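Local coordinates for protein histone-lysine N-methyltransferase SETMAR (Homo sapiens, PDB 3K9K) that methylates histone H3 and, through its DNA-binding mariner transposase domain, acts in double-strand break repair and restart of stalled replication forks, at residues K10-V15 / D51-L56. The protein carries 3 engineered substitutions. Residues are numbered along the deposited sequence; the frame is centred on the assembly and turned at random.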
loop_
_atom_site.group_PDB
_atom_site.type_symbol
_atom_site.label_atom_id
_atom_site.label_comp_id
_atom_site.label_asym_id
_atom_site.label_seq_id
_atom_site.Cartn_x
_atom_site.Cartn_y
_atom_site.Cartn_z
ATOM N N LYS A 10 8.156 18.490 10.315
ATOM C CA LYS A 10 9.205 17.477 10.466
ATOM C C LYS A 10 9.855 17.267 9.112
ATOM O O LYS A 10 9.162 17.140 8.103
ATOM C CB LYS A 10 8.634 16.152 10.975
ATOM C CG LYS A 10 9.632 14.996 11.022
ATOM C CD LYS A 10 8.955 13.710 11.517
ATOM C CE LYS A 10 9.833 12.473 11.308
ATOM N NZ LYS A 10 10.951 12.397 12.288
ATOM N N LEU A 11 11.182 17.247 9.086
ATOM C CA LEU A 11 11.926 17.069 7.841
ATOM C C LEU A 11 11.447 17.982 6.706
ATOM O O LEU A 11 11.673 17.689 5.528
ATOM C CB LEU A 11 11.906 15.601 7.411
ATOM C CG LEU A 11 12.945 14.758 8.145
ATOM C CD1 LEU A 11 12.585 13.282 8.146
ATOM C CD2 LEU A 11 14.318 14.999 7.533
ATOM N N ASP A 12 10.788 19.080 7.082
ATOM C CA ASP A 12 10.319 20.126 6.160
ATOM C C ASP A 12 8.808 20.100 5.911
ATOM O O ASP A 12 8.243 21.082 5.430
ATOM C CB ASP A 12 11.101 20.123 4.832
ATOM C CG ASP A 12 12.357 20.999 4.882
ATOM O OD1 ASP A 12 12.220 22.234 5.054
ATOM O OD2 ASP A 12 13.479 20.455 4.738
ATOM N N LYS A 13 8.156 18.992 6.255
ATOM C CA LYS A 13 6.750 18.809 5.908
ATOM C C LYS A 13 5.835 18.796 7.129
ATOM O O LYS A 13 6.254 18.448 8.230
ATOM C CB LYS A 13 6.559 17.524 5.100
ATOM C CG LYS A 13 7.746 17.136 4.215
ATOM C CD LYS A 13 7.838 17.977 2.946
ATOM C CE LYS A 13 9.040 17.558 2.106
ATOM N NZ LYS A 13 9.564 18.674 1.267
ATOM N N TRP A 14 4.576 19.161 6.910
ATOM C CA TRP A 14 3.584 19.295 7.978
ATOM C C TRP A 14 3.037 17.975 8.530
ATOM O O TRP A 14 2.029 17.464 8.039
ATOM C CB TRP A 14 2.400 20.123 7.477
ATOM C CG TRP A 14 2.589 21.598 7.571
ATOM C CD1 TRP A 14 2.371 22.517 6.584
ATOM C CD2 TRP A 14 3.025 22.336 8.719
ATOM N NE1 TRP A 14 2.644 23.780 7.047
ATOM C CE2 TRP A 14 3.046 23.697 8.355
ATOM C CE3 TRP A 14 3.401 21.979 10.021
ATOM C CZ2 TRP A 14 3.428 24.700 9.243
ATOM C CZ3 TRP A 14 3.779 22.974 10.898
ATOM C CH2 TRP A 14 3.792 24.318 10.506
ATOM N N VAL A 15 3.669 17.446 9.572
ATOM C CA VAL A 15 3.179 16.222 10.201
ATOM C C VAL A 15 2.730 16.428 11.652
ATOM O O VAL A 15 3.461 17.013 12.449
ATOM C CB VAL A 15 4.233 15.110 10.153
ATOM C CG1 VAL A 15 5.560 15.616 10.683
ATOM C CG2 VAL A 15 3.757 13.923 10.951
ATOM N N ASP A 51 10.910 14.083 -4.209
ATOM C CA ASP A 51 10.079 14.989 -3.413
ATOM C C ASP A 51 10.411 16.462 -3.710
ATOM O O ASP A 51 11.366 16.768 -4.430
ATOM C CB ASP A 51 10.172 14.665 -1.916
ATOM C CG ASP A 51 8.897 15.022 -1.157
ATOM O OD1 ASP A 51 8.548 14.322 -0.183
ATOM O OD2 ASP A 51 8.229 16.004 -1.531
ATOM N N GLU A 52 9.603 17.359 -3.154
ATOM C CA GLU A 52 9.602 18.776 -3.510
ATOM C C GLU A 52 9.918 19.651 -2.296
ATOM O O GLU A 52 9.483 19.360 -1.183
ATOM C CB GLU A 52 8.226 19.159 -4.054
ATOM C CG GLU A 52 7.152 19.230 -2.976
ATOM C CD GLU A 52 5.748 19.352 -3.544
ATOM O OE1 GLU A 52 5.568 19.043 -4.742
ATOM O OE2 GLU A 52 4.825 19.750 -2.790
ATOM N N LYS A 53 10.653 20.738 -2.505
ATOM C CA LYS A 53 11.126 21.535 -1.377
ATOM C C LYS A 53 11.419 22.999 -1.698
ATOM O O LYS A 53 12.366 23.318 -2.430
ATOM C CB LYS A 53 12.378 20.884 -0.794
ATOM C CG LYS A 53 13.217 21.776 0.099
ATOM C CD LYS A 53 14.664 21.374 -0.035
ATOM C CE LYS A 53 15.447 21.644 1.228
ATOM N NZ LYS A 53 16.887 21.303 1.035
ATOM N N TRP A 54 10.607 23.883 -1.126
ATOM C CA TRP A 54 10.875 25.319 -1.149
ATOM C C TRP A 54 12.294 25.637 -0.690
ATOM O O TRP A 54 12.596 25.547 0.500
ATOM C CB TRP A 54 9.913 26.036 -0.214
ATOM C CG TRP A 54 8.551 26.229 -0.763
ATOM C CD1 TRP A 54 7.368 25.899 -0.162
ATOM C CD2 TRP A 54 8.215 26.813 -2.022
ATOM N NE1 TRP A 54 6.316 26.246 -0.973
ATOM C CE2 TRP A 54 6.809 26.808 -2.122
ATOM C CE3 TRP A 54 8.966 27.342 -3.076
ATOM C CZ2 TRP A 54 6.137 27.307 -3.238
ATOM C CZ3 TRP A 54 8.298 27.838 -4.185
ATOM C CH2 TRP A 54 6.898 27.816 -4.257
ATOM N N ILE A 55 13.163 26.001 -1.630
ATOM C CA ILE A 55 14.480 26.533 -1.292
ATOM C C ILE A 55 14.348 28.006 -0.912
ATOM O O ILE A 55 13.598 28.760 -1.538
ATOM C CB ILE A 55 15.475 26.400 -2.462
ATOM C CG1 ILE A 55 15.679 24.930 -2.815
ATOM C CG2 ILE A 55 16.808 27.087 -2.128
ATOM C CD1 ILE A 55 16.834 24.680 -3.746
ATOM N N LEU A 56 15.065 28.422 0.122
ATOM C CA LEU A 56 14.935 29.797 0.588
ATOM C C LEU A 56 16.132 30.643 0.193
ATOM O O LEU A 56 17.225 30.124 -0.044
ATOM C CB LEU A 56 14.679 29.845 2.094
ATOM C CG LEU A 56 13.333 29.208 2.442
ATOM C CD1 LEU A 56 12.777 29.755 3.742
ATOM C CD2 LEU A 56 12.346 29.436 1.312
HETATM O O HOH W 1 12.001 25.016 3.620
#
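Asp12 and Lys13, in the type I' turn of a small beta hairpin closed by Lys10 N to Lys13 O and Lys13 N to Lys10 O bonds, face strand 47-56 with CA atoms no nearer than 7.7 Å (Asp12 to Lys53). That strand is central to the mixed, RNase H-like sheet of the mariner transposase domain, and the contact illustrates how a hairpin can be tied to a sheet by side chains reaching the strand's backbone carbonyls. Lys13 does most of the work: with CG beside the backbone N (chi1 -31°, off the staggered position) and the chain bent at chi2, its NZ donates to Glu52 O at 2.5 Å, tilted 20° from the carbonyl plane. Its CE passes Asp51, a magnesium ligand beside Asp143, while NZ stays 4.1 Å from Asp51 OD2, too far for a salt bridge. A leucine in place of Lys13 would probably leave Glu52 O without this donor and take a nearby positive charge from the Asp51 carboxylate. Lys53 CE lies 4.2 Å from Asp12 OD2, but Lys53 NZ turns to Asn186 of helix 176-189. A water also links the two segments, donating to Asp12 OD1 and, at 3.2 Å, to Trp54 O.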